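Local structure of OsmC family protein (Rhodothermus marinus, 5CML) at residues Gln27-Ala32 with Gln57-Leu62; Tyr31-His36 with Ala90-Leu95; Ala17-Leu22 with Val61-Phe66; Pro101-Ile106 with Glu124-Ala129. The protein is a carboxyl esterase fused to an OsmC domain, the chain here being its alpha/beta-hydrolase esterase part, which probably hydrolyses esters through a serine nucleophile. All coordinates share one frame; numbering follows the deposited sequence.

Interaction 1: Gln27-Ala32 with Gln57-Leu62; sequences QPVAYA and QGYAVL
Val29 sets its CG1 methyl over the centre of the Tyr59 ring, 3.7 Å from CG1 to the ring centroid and 11° off the normal, a CH-pi contact. CG1 reaches it from the crowded position between backbone N and carbonyl carbon (chi1 60°). On the other face of the same strand pair, the fit is tighter: Ala60 CB lies 3.4 Å from Tyr31 CD2 and almost as near CE2, while Pro28 CG touches the same methyl at 3.9 Å. Behind these side chains stand the backbones of strands 30-36 and 59-65, neighbours in a parallel register and the two ends of a beta-alpha-beta crossover through helix 45-56. Ala60 is gripped twice, its N donating to Ala30 O at 2.9 Å and its O accepting from Ala32 N at 2.8 Å; Leu62 N reaches Ala32 O nearly along the C=O axis. Val29 N binds Gly58 O at 2.9 Å, from above the carbonyl plane. Gly58, with positive phi of 101°, closes helix 45-56 in a Schellman motif and turns the chain into its strand. Further out, the Tyr59 hydroxyl is hydrogen-bonded to Gly245 O of helix 234-252, which fixes the far end of the ring.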
# COMPACT_ATOMS: atom_id res chain seq x y z
N GLN A 27 -14.42 -6.71 18.15
CA GLN A 27 -12.95 -6.83 18.09
C GLN A 27 -12.54 -7.34 16.72
O GLN A 27 -12.80 -8.49 16.38
CB GLN A 27 -12.42 -7.78 19.17
CG GLN A 27 -10.89 -7.86 19.19
CD GLN A 27 -10.22 -6.51 19.47
OE1 GLN A 27 -9.24 -6.14 18.82
NE2 GLN A 27 -10.74 -5.79 20.44
N PRO A 28 -11.87 -6.50 15.92
CA PRO A 28 -11.44 -6.97 14.59
C PRO A 28 -10.41 -8.08 14.69
O PRO A 28 -9.64 -8.13 15.66
CB PRO A 28 -10.82 -5.71 13.96
CG PRO A 28 -11.48 -4.57 14.70
CD PRO A 28 -11.64 -5.05 16.10
N VAL A 29 -10.39 -8.94 13.67
CA VAL A 29 -9.40 -9.99 13.62
C VAL A 29 -8.01 -9.35 13.59
O VAL A 29 -7.05 -9.90 14.13
CB VAL A 29 -9.57 -10.89 12.38
CG1 VAL A 29 -9.46 -10.12 11.11
CG2 VAL A 29 -8.56 -12.03 12.38
N ALA A 30 -7.92 -8.20 12.94
CA ALA A 30 -6.69 -7.44 12.84
C ALA A 30 -7.00 -6.07 12.25
O ALA A 30 -8.03 -5.89 11.59
CB ALA A 30 -5.63 -8.17 11.98
N TYR A 31 -6.10 -5.12 12.49
CA TYR A 31 -6.11 -3.85 11.80
C TYR A 31 -5.08 -3.90 10.67
O TYR A 31 -3.97 -4.40 10.87
CB TYR A 31 -5.79 -2.68 12.76
CG TYR A 31 -6.91 -2.41 13.75
CD1 TYR A 31 -7.07 -3.21 14.88
CD2 TYR A 31 -7.80 -1.37 13.55
CE1 TYR A 31 -8.10 -2.98 15.78
CE2 TYR A 31 -8.83 -1.14 14.44
CZ TYR A 31 -8.96 -1.94 15.56
OH TYR A 31 -9.98 -1.71 16.47
N ALA A 32 -5.47 -3.38 9.51
CA ALA A 32 -4.60 -3.32 8.35
C ALA A 32 -4.39 -1.88 7.97
O ALA A 32 -5.33 -1.09 8.00
CB ALA A 32 -5.20 -4.09 7.17
N GLN A 57 -14.63 -10.02 6.28
CA GLN A 57 -13.89 -11.10 6.91
C GLN A 57 -13.44 -10.75 8.32
O GLN A 57 -12.73 -11.54 8.96
CB GLN A 57 -12.68 -11.47 6.06
CG GLN A 57 -13.06 -12.11 4.75
CD GLN A 57 -11.87 -12.65 4.01
OE1 GLN A 57 -10.95 -13.20 4.62
NE2 GLN A 57 -11.86 -12.49 2.71
N GLY A 58 -13.82 -9.57 8.80
CA GLY A 58 -13.56 -9.20 10.18
C GLY A 58 -12.39 -8.27 10.41
O GLY A 58 -12.04 -7.97 11.55
N TYR A 59 -11.75 -7.81 9.33
CA TYR A 59 -10.64 -6.87 9.46
C TYR A 59 -11.12 -5.44 9.63
O TYR A 59 -12.20 -5.08 9.16
CB TYR A 59 -9.74 -6.91 8.22
CG TYR A 59 -9.00 -8.19 7.98
CD1 TYR A 59 -9.60 -9.24 7.30
CD2 TYR A 59 -7.67 -8.33 8.37
CE1 TYR A 59 -8.90 -10.41 7.04
CE2 TYR A 59 -6.96 -9.48 8.12
CZ TYR A 59 -7.59 -10.53 7.45
OH TYR A 59 -6.91 -11.69 7.20
N ALA A 60 -10.31 -4.63 10.30
CA ALA A 60 -10.45 -3.19 10.21
C ALA A 60 -9.37 -2.70 9.28
O ALA A 60 -8.26 -3.22 9.32
CB ALA A 60 -10.35 -2.51 11.61
N VAL A 61 -9.69 -1.69 8.47
CA VAL A 61 -8.76 -1.22 7.44
C VAL A 61 -8.61 0.30 7.49
O VAL A 61 -9.61 1.03 7.37
CB VAL A 61 -9.25 -1.61 6.01
CG1 VAL A 61 -8.24 -1.18 4.97
CG2 VAL A 61 -9.49 -3.12 5.87
N LEU A 62 -7.38 0.77 7.68
CA LEU A 62 -7.07 2.19 7.58
C LEU A 62 -6.55 2.46 6.17
O LEU A 62 -5.44 2.06 5.80
CB LEU A 62 -6.05 2.63 8.63
CG LEU A 62 -5.74 4.13 8.68
CD1 LEU A 62 -6.96 4.92 9.18
CD2 LEU A 62 -4.56 4.41 9.57

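Interaction 2: Tyr31-His36 with Ala90-Leu95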
# COMPACT_ATOMS: atom_id res chain seq x y z
N TYR A 31 -6.10 -5.12 12.49
CA TYR A 31 -6.11 -3.85 11.80
C TYR A 31 -5.08 -3.90 10.67
O TYR A 31 -3.97 -4.40 10.87
CB TYR A 31 -5.79 -2.68 12.76
CG TYR A 31 -6.91 -2.41 13.75
CD1 TYR A 31 -7.07 -3.21 14.88
CD2 TYR A 31 -7.80 -1.37 13.55
CE1 TYR A 31 -8.10 -2.98 15.78
CE2 TYR A 31 -8.83 -1.14 14.44
CZ TYR A 31 -8.96 -1.94 15.56
OH TYR A 31 -9.98 -1.71 16.47
N ALA A 32 -5.47 -3.38 9.51
CA ALA A 32 -4.60 -3.32 8.35
C ALA A 32 -4.39 -1.88 7.97
O ALA A 32 -5.33 -1.09 8.00
CB ALA A 32 -5.20 -4.09 7.17
N LEU A 33 -3.16 -1.53 7.60
CA LEU A 33 -2.86 -0.24 6.99
C LEU A 33 -2.79 -0.49 5.50
O LEU A 33 -2.08 -1.39 5.06
CB LEU A 33 -1.53 0.34 7.50
CG LEU A 33 -1.04 1.60 6.78
CD1 LEU A 33 -2.05 2.72 7.00
CD2 LEU A 33 0.37 2.04 7.24
N PHE A 34 -3.54 0.29 4.75
CA PHE A 34 -3.66 0.11 3.30
C PHE A 34 -3.25 1.40 2.62
O PHE A 34 -4.05 2.34 2.50
CB PHE A 34 -5.09 -0.30 2.95
CG PHE A 34 -5.33 -0.66 1.50
CD1 PHE A 34 -4.30 -0.78 0.58
CD2 PHE A 34 -6.63 -0.90 1.07
CE1 PHE A 34 -4.56 -1.12 -0.75
CE2 PHE A 34 -6.90 -1.25 -0.25
CZ PHE A 34 -5.86 -1.36 -1.16
N ALA A 35 -1.99 1.45 2.17
CA ALA A 35 -1.45 2.61 1.47
C ALA A 35 -1.64 2.40 -0.02
O ALA A 35 -1.14 1.44 -0.57
CB ALA A 35 -0.02 2.79 1.78
N HIS A 36 -2.37 3.30 -0.68
CA HIS A 36 -2.79 3.02 -2.05
C HIS A 36 -2.78 4.26 -2.93
O HIS A 36 -2.75 5.40 -2.44
CB HIS A 36 -4.19 2.43 -2.04
CG HIS A 36 -5.23 3.43 -1.65
ND1 HIS A 36 -5.85 4.24 -2.58
CD2 HIS A 36 -5.71 3.79 -0.44
CE1 HIS A 36 -6.68 5.05 -1.95
NE2 HIS A 36 -6.61 4.80 -0.65
N ALA A 90 3.57 7.49 10.57
CA ALA A 90 2.62 8.23 11.40
C ALA A 90 1.26 7.53 11.44
O ALA A 90 0.56 7.53 12.48
CB ALA A 90 2.47 9.65 10.88
N ALA A 91 0.89 6.92 10.33
CA ALA A 91 -0.37 6.21 10.25
C ALA A 91 -0.30 4.96 11.13
O ALA A 91 -1.28 4.58 11.78
CB ALA A 91 -0.69 5.83 8.81
N CYS A 92 0.85 4.29 11.11
CA CYS A 92 1.05 3.10 11.92
C CYS A 92 1.02 3.46 13.42
O CYS A 92 0.42 2.74 14.22
CB CYS A 92 2.36 2.42 11.58
SG CYS A 92 2.38 1.56 9.98
N ARG A 93 1.65 4.58 13.78
CA ARG A 93 1.65 5.05 15.17
C ARG A 93 0.23 5.39 15.63
O ARG A 93 -0.14 5.14 16.78
CB ARG A 93 2.58 6.26 15.35
CG ARG A 93 4.06 5.86 15.22
CD ARG A 93 4.99 6.92 15.78
NE ARG A 93 4.77 8.20 15.15
CZ ARG A 93 5.37 8.62 14.04
NH1 ARG A 93 6.27 7.85 13.40
NH2 ARG A 93 5.09 9.82 13.56
N PHE A 94 -0.57 5.96 14.73
CA PHE A 94 -1.95 6.30 15.04
C PHE A 94 -2.72 5.03 15.39
O PHE A 94 -3.43 4.98 16.40
CB PHE A 94 -2.60 7.03 13.85
CG PHE A 94 -4.10 7.07 13.90
CD1 PHE A 94 -4.75 8.01 14.68
CD2 PHE A 94 -4.86 6.19 13.16
CE1 PHE A 94 -6.13 8.06 14.72
CE2 PHE A 94 -6.25 6.25 13.21
CZ PHE A 94 -6.87 7.18 13.99
N LEU A 95 -2.54 3.98 14.59
CA LEU A 95 -3.23 2.72 14.87
C LEU A 95 -2.76 2.09 16.18
O LEU A 95 -3.58 1.59 16.98
CB LEU A 95 -3.04 1.74 13.70
CG LEU A 95 -3.86 2.03 12.45
CD1 LEU A 95 -3.41 1.07 11.36
CD2 LEU A 95 -5.40 1.88 12.70
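This is apolar packing of a helix on a sheet: helix 85-98 packs along one face of strand 30-36, running against it, inside the alpha/beta-hydrolase core, and no hydrogen bond links the two segments. The short axes run nearly antiparallel, at 160°, with a closest approach of 9.6 Å, a spacing bridged by side chains alone. Leu33 is the centre of the contact. Its CG stands anti to the backbone N (chi1 172°), which carries both methyls out from the strand to the helix, where they divide between successive residues. CD1 meets the CB of Ala91 at 3.8 Å, and CD2 comes up against the sulphur of Cys92, with 3.4 Å between CD2 and SG, a close fit for a methyl and a thiol. The small side chain of Ala91 is consistent with the close approach of the helix here. One turn further along the helix, Leu95 reaches back to the strand with a different branch for each neighbour: CD1 lies 4.4 Å from Leu33 CB, whereas CD2 approaches Tyr31 CD2 at 4.1 Å, the leucine crossing the tyrosine obliquely. Its CG lies beside the backbone N (chi1 -75°) and the chain then extends, so that the forked end arrives between Leu33 and Tyr31. Tyr31 and Leu33 alternate with Ala32, whose CB points away from the helix. Around this packing, Leu62 of strand 59-65 touches both Leu33 and Leu95, Leu105 of strand 104-108 meets Leu33 from the other neighbouring strand, and helix 45-56 packs on Phe34 across the sheet.

Interaction 3: Ala17-Leu22 with Val61-Phe66; sequences AARLDL and VLRFDF
Ala17 opens the segment through water rather than directly: its O accepts from a water that in turn accepts from Asp65 N. From Arg19 onward strand 15-22 pairs antiparallel with strand 59-65, near the edge of the mixed eight-stranded sheet of this alpha/beta-hydrolase fold, where strand 2-9 lies beyond. Ala18 CB packs on Leu62 CD1 at 3.7 Å. Arg19 and Arg63 form a hydrogen-bonded pair, uneven in length: Arg63 N to Arg19 O is 2.8 Å, but Arg19 N to Arg63 O is 3.3 Å. The two side chains run side by side, and Arg19 CB sits 3.5 Å above the plane of the Arg63 guanidinium, toward its rim. The like charges come near, NE of Arg19 lying 4.2 Å from NH2 of Arg63, and a water accepting from both nitrogens probably eases the repulsion; the guanidinium planes are 78° apart, and Arg19 NH1 is hydrogen-bonded to Thr5 OG1 of strand 2-9. Leu20 pairs with Leu62 without hydrogen bonds, on the face toward Tyr99 and helix 85-98. Asp21, exchanging two backbone bonds with Val61, sends its carboxylate to Arg63 in a side-on salt bridge. An alanine in place of Arg63 would remove both side-chain bonds to Asp21 and would probably leave its buried carboxylate poorly compensated. Asp21 OD2 is also hydrogen-bonded to Ser51 OG of helix 45-56. The two bonds from Arg63 differ: OD2 is met by NE at 2.8 Å from above the carboxylate plane, while OD1 receives NH2 at 2.9 Å through its syn lone pair.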
# COMPACT_ATOMS: atom_id res chain seq x y z
N ALA A 17 -5.17 13.05 6.93
CA ALA A 17 -6.50 12.45 7.01
C ALA A 17 -6.48 11.06 6.41
O ALA A 17 -5.68 10.77 5.51
CB ALA A 17 -7.53 13.31 6.30
N ALA A 18 -7.37 10.22 6.90
CA ALA A 18 -7.51 8.87 6.38
C ALA A 18 -8.93 8.41 6.63
O ALA A 18 -9.72 9.11 7.25
CB ALA A 18 -6.50 7.94 7.03
N ARG A 19 -9.25 7.23 6.12
CA ARG A 19 -10.56 6.62 6.33
C ARG A 19 -10.35 5.29 7.02
O ARG A 19 -9.48 4.52 6.63
CB ARG A 19 -11.30 6.44 4.99
CG ARG A 19 -11.60 7.74 4.27
CD ARG A 19 -12.77 8.46 4.88
NE ARG A 19 -14.00 8.14 4.16
CZ ARG A 19 -15.24 8.39 4.60
NH1 ARG A 19 -15.43 8.97 5.77
NH2 ARG A 19 -16.28 8.05 3.85
N LEU A 20 -11.13 5.04 8.06
CA LEU A 20 -11.06 3.81 8.83
C LEU A 20 -12.34 3.01 8.63
O LEU A 20 -13.43 3.48 8.94
CB LEU A 20 -10.85 4.13 10.32
CG LEU A 20 -10.81 2.92 11.25
CD1 LEU A 20 -9.65 2.02 10.92
CD2 LEU A 20 -10.76 3.38 12.70
N ASP A 21 -12.19 1.82 8.06
CA ASP A 21 -13.31 0.94 7.75
C ASP A 21 -13.35 -0.16 8.80
O ASP A 21 -12.35 -0.87 8.99
CB ASP A 21 -13.16 0.33 6.36
CG ASP A 21 -13.15 1.37 5.24
OD1 ASP A 21 -13.58 2.51 5.44
OD2 ASP A 21 -12.73 1.03 4.11
N LEU A 22 -14.45 -0.24 9.54
CA LEU A 22 -14.56 -1.14 10.68
C LEU A 22 -15.51 -2.29 10.37
O LEU A 22 -16.51 -2.10 9.68
CB LEU A 22 -15.07 -0.36 11.90
CG LEU A 22 -14.13 0.74 12.39
CD1 LEU A 22 -14.86 1.68 13.29
CD2 LEU A 22 -12.92 0.17 13.11
N VAL A 61 -9.69 -1.69 8.47
CA VAL A 61 -8.76 -1.22 7.44
C VAL A 61 -8.61 0.30 7.49
O VAL A 61 -9.61 1.03 7.37
CB VAL A 61 -9.25 -1.61 6.01
CG1 VAL A 61 -8.24 -1.18 4.97
CG2 VAL A 61 -9.49 -3.12 5.87
N LEU A 62 -7.38 0.77 7.68
CA LEU A 62 -7.07 2.19 7.58
C LEU A 62 -6.55 2.46 6.17
O LEU A 62 -5.44 2.06 5.80
CB LEU A 62 -6.05 2.63 8.63
CG LEU A 62 -5.74 4.13 8.68
CD1 LEU A 62 -6.96 4.92 9.18
CD2 LEU A 62 -4.56 4.41 9.57
N ARG A 63 -7.37 3.16 5.39
CA ARG A 63 -6.99 3.53 4.04
C ARG A 63 -6.23 4.82 4.06
O ARG A 63 -6.73 5.85 4.54
CB ARG A 63 -8.23 3.67 3.17
CG ARG A 63 -8.92 2.38 2.90
CD ARG A 63 -10.08 2.57 1.99
NE ARG A 63 -11.31 2.93 2.69
CZ ARG A 63 -12.07 3.97 2.39
NH1 ARG A 63 -11.71 4.83 1.43
NH2 ARG A 63 -13.19 4.17 3.08
N PHE A 64 -5.00 4.76 3.57
CA PHE A 64 -4.15 5.93 3.53
C PHE A 64 -3.87 6.27 2.08
O PHE A 64 -3.32 5.46 1.34
CB PHE A 64 -2.85 5.66 4.28
CG PHE A 64 -1.91 6.81 4.26
CD1 PHE A 64 -2.03 7.83 5.19
CD2 PHE A 64 -0.92 6.90 3.30
CE1 PHE A 64 -1.17 8.90 5.17
CE2 PHE A 64 -0.04 7.97 3.28
CZ PHE A 64 -0.18 8.98 4.21
N ASP A 65 -4.30 7.46 1.68
CA ASP A 65 -4.13 7.93 0.31
C ASP A 65 -2.70 8.40 0.07
O ASP A 65 -2.31 9.50 0.47
CB ASP A 65 -5.11 9.07 0.04
CG ASP A 65 -4.87 9.74 -1.28
OD1 ASP A 65 -4.32 9.09 -2.21
OD2 ASP A 65 -5.24 10.92 -1.40
N PHE A 66 -1.95 7.56 -0.63
CA PHE A 66 -0.53 7.80 -0.83
C PHE A 66 -0.29 8.96 -1.79
O PHE A 66 0.79 9.54 -1.82
CB PHE A 66 0.13 6.51 -1.35
CG PHE A 66 1.61 6.54 -1.35
CD1 PHE A 66 2.33 6.22 -0.20
CD2 PHE A 66 2.31 6.91 -2.49
CE1 PHE A 66 3.74 6.27 -0.21
CE2 PHE A 66 3.70 6.94 -2.50
CZ PHE A 66 4.41 6.61 -1.35
O HOH W 1 -5.37 9.55 3.29
O HOH W 2 -14.71 6.73 1.71

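Interaction 4: Pro101-Ile106 with Glu124-Ala129; sequences PPALLI and EVKAVA
Strands 104-108 and 127-131 run parallel, their short axes 4.8 Å apart and inclined by 13°, with Leu105 N donating to Ala127 O at 3.1 Å and Leu105 O accepting from Ala129 N at 2.9 Å. They are the two strands of a beta-alpha-beta unit connected through helix 110-118. Ala103 O receives Lys126 N at 2.8 Å from above its carbonyl plane, and Ala127 N adds a weak bond. Leu105 carries the side-chain packing. Its CG, set beside the backbone N (chi1 -66°), meets both branches of Val125, CG2 at 3.8 Å and CG1 almost as near, the two side chains crossing at about a right angle. An alanine at Leu105 would lose CG and both methyls of the leucine and would probably loosen the packing against Val125. Val125 CG2 also rests 3.5 Å from Pro102 O, and Pro101 CB touches Glu124 CB at 3.8 Å. On the opposite face Leu104 CD1 packs on the CB of Ala127, 4.1 Å away. That face is covered by helix 234-252, through Leu244 and Trp247; on the Leu105 side, helix 110-118 brings Val115 against Leu105 and Val128. Within the sheet, strand 30-36 is the other neighbour of strand 104-108.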
# COMPACT_ATOMS: atom_id res chain seq x y z
N PRO A 101 -1.81 -2.01 17.08
CA PRO A 101 -0.77 -1.97 16.05
C PRO A 101 -1.17 -2.83 14.86
O PRO A 101 -1.71 -3.94 15.05
CB PRO A 101 0.46 -2.54 16.75
CG PRO A 101 0.21 -2.27 18.21
CD PRO A 101 -1.28 -2.45 18.38
N PRO A 102 -0.92 -2.33 13.64
CA PRO A 102 -1.41 -3.12 12.50
C PRO A 102 -0.63 -4.42 12.34
O PRO A 102 0.60 -4.46 12.42
CB PRO A 102 -1.20 -2.20 11.30
CG PRO A 102 -0.06 -1.27 11.74
CD PRO A 102 -0.28 -1.07 13.22
N ALA A 103 -1.38 -5.50 12.10
CA ALA A 103 -0.81 -6.81 11.90
C ALA A 103 -0.65 -7.11 10.42
O ALA A 103 0.02 -8.06 10.07
CB ALA A 103 -1.69 -7.87 12.55
N LEU A 104 -1.26 -6.29 9.57
CA LEU A 104 -1.21 -6.49 8.11
C LEU A 104 -0.93 -5.15 7.46
O LEU A 104 -1.61 -4.16 7.77
CB LEU A 104 -2.54 -7.06 7.59
CG LEU A 104 -2.78 -7.20 6.08
CD1 LEU A 104 -1.82 -8.14 5.44
CD2 LEU A 104 -4.21 -7.66 5.82
N LEU A 105 0.09 -5.11 6.60
CA LEU A 105 0.32 -3.96 5.74
C LEU A 105 -0.06 -4.34 4.32
O LEU A 105 0.33 -5.40 3.84
CB LEU A 105 1.79 -3.54 5.77
CG LEU A 105 2.31 -2.99 7.09
CD1 LEU A 105 3.81 -2.56 6.91
CD2 LEU A 105 1.48 -1.84 7.65
N ILE A 106 -0.75 -3.42 3.66
CA ILE A 106 -1.16 -3.58 2.27
C ILE A 106 -0.73 -2.34 1.51
O ILE A 106 -0.99 -1.23 1.95
CB ILE A 106 -2.70 -3.73 2.12
CG1 ILE A 106 -3.27 -4.76 3.08
CG2 ILE A 106 -3.06 -4.04 0.66
CD1 ILE A 106 -4.81 -4.66 3.27
N GLU A 124 5.19 -5.88 15.04
CA GLU A 124 3.82 -6.35 15.16
C GLU A 124 3.19 -6.70 13.82
O GLU A 124 2.17 -7.40 13.79
CB GLU A 124 2.96 -5.30 15.85
CG GLU A 124 3.49 -4.87 17.22
CD GLU A 124 3.47 -5.99 18.23
OE1 GLU A 124 2.63 -5.92 19.16
OE2 GLU A 124 4.31 -6.91 18.11
N VAL A 125 3.79 -6.24 12.72
CA VAL A 125 3.29 -6.60 11.39
C VAL A 125 3.60 -8.07 11.15
O VAL A 125 4.76 -8.48 11.21
CB VAL A 125 3.91 -5.72 10.27
CG1 VAL A 125 3.59 -6.24 8.85
CG2 VAL A 125 3.50 -4.25 10.45
N LYS A 126 2.56 -8.85 10.85
CA LYS A 126 2.69 -10.30 10.70
C LYS A 126 2.62 -10.74 9.25
O LYS A 126 2.92 -11.88 8.93
CB LYS A 126 1.61 -11.02 11.51
CG LYS A 126 1.65 -10.69 13.00
CD LYS A 126 2.94 -11.18 13.66
CE LYS A 126 2.98 -10.88 15.17
NZ LYS A 126 4.34 -10.42 15.62
N ALA A 127 2.19 -9.86 8.36
CA ALA A 127 2.00 -10.21 6.95
C ALA A 127 1.96 -8.95 6.11
O ALA A 127 1.54 -7.89 6.59
CB ALA A 127 0.71 -11.03 6.76
N VAL A 128 2.44 -9.06 4.87
CA VAL A 128 2.49 -7.93 3.95
C VAL A 128 1.97 -8.36 2.60
O VAL A 128 2.31 -9.45 2.13
CB VAL A 128 3.93 -7.37 3.78
CG1 VAL A 128 3.98 -6.18 2.79
CG2 VAL A 128 4.54 -7.02 5.14
N ALA A 129 1.18 -7.50 1.98
CA ALA A 129 0.60 -7.80 0.67
C ALA A 129 0.70 -6.54 -0.19
O ALA A 129 0.47 -5.41 0.30
CB ALA A 129 -0.84 -8.26 0.78

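In the fold
All four contacts are largely buried and reach the same sheet. Interactions 1 and 4 join parallel neighbours, each bracketing a crossover helix, and meet at the seam where Tyr31 O probably bonds Ala103 N. Interaction 2 shares strand 30-36 with interaction 1 but has no polar bond of its own, being helix-on-sheet packing; Leu62, used by interactions 1 and 3, touches its Leu95. Interaction 3 shares strand 59-65 with interaction 1 and lies nearer the sheet's edge, where the pairing turns antiparallel and an ion pair, bridging water and exposed Arg19 appear. The side chains of interaction 4 are apolar inside, with exposed Glu124 and Lys126 at its outer end.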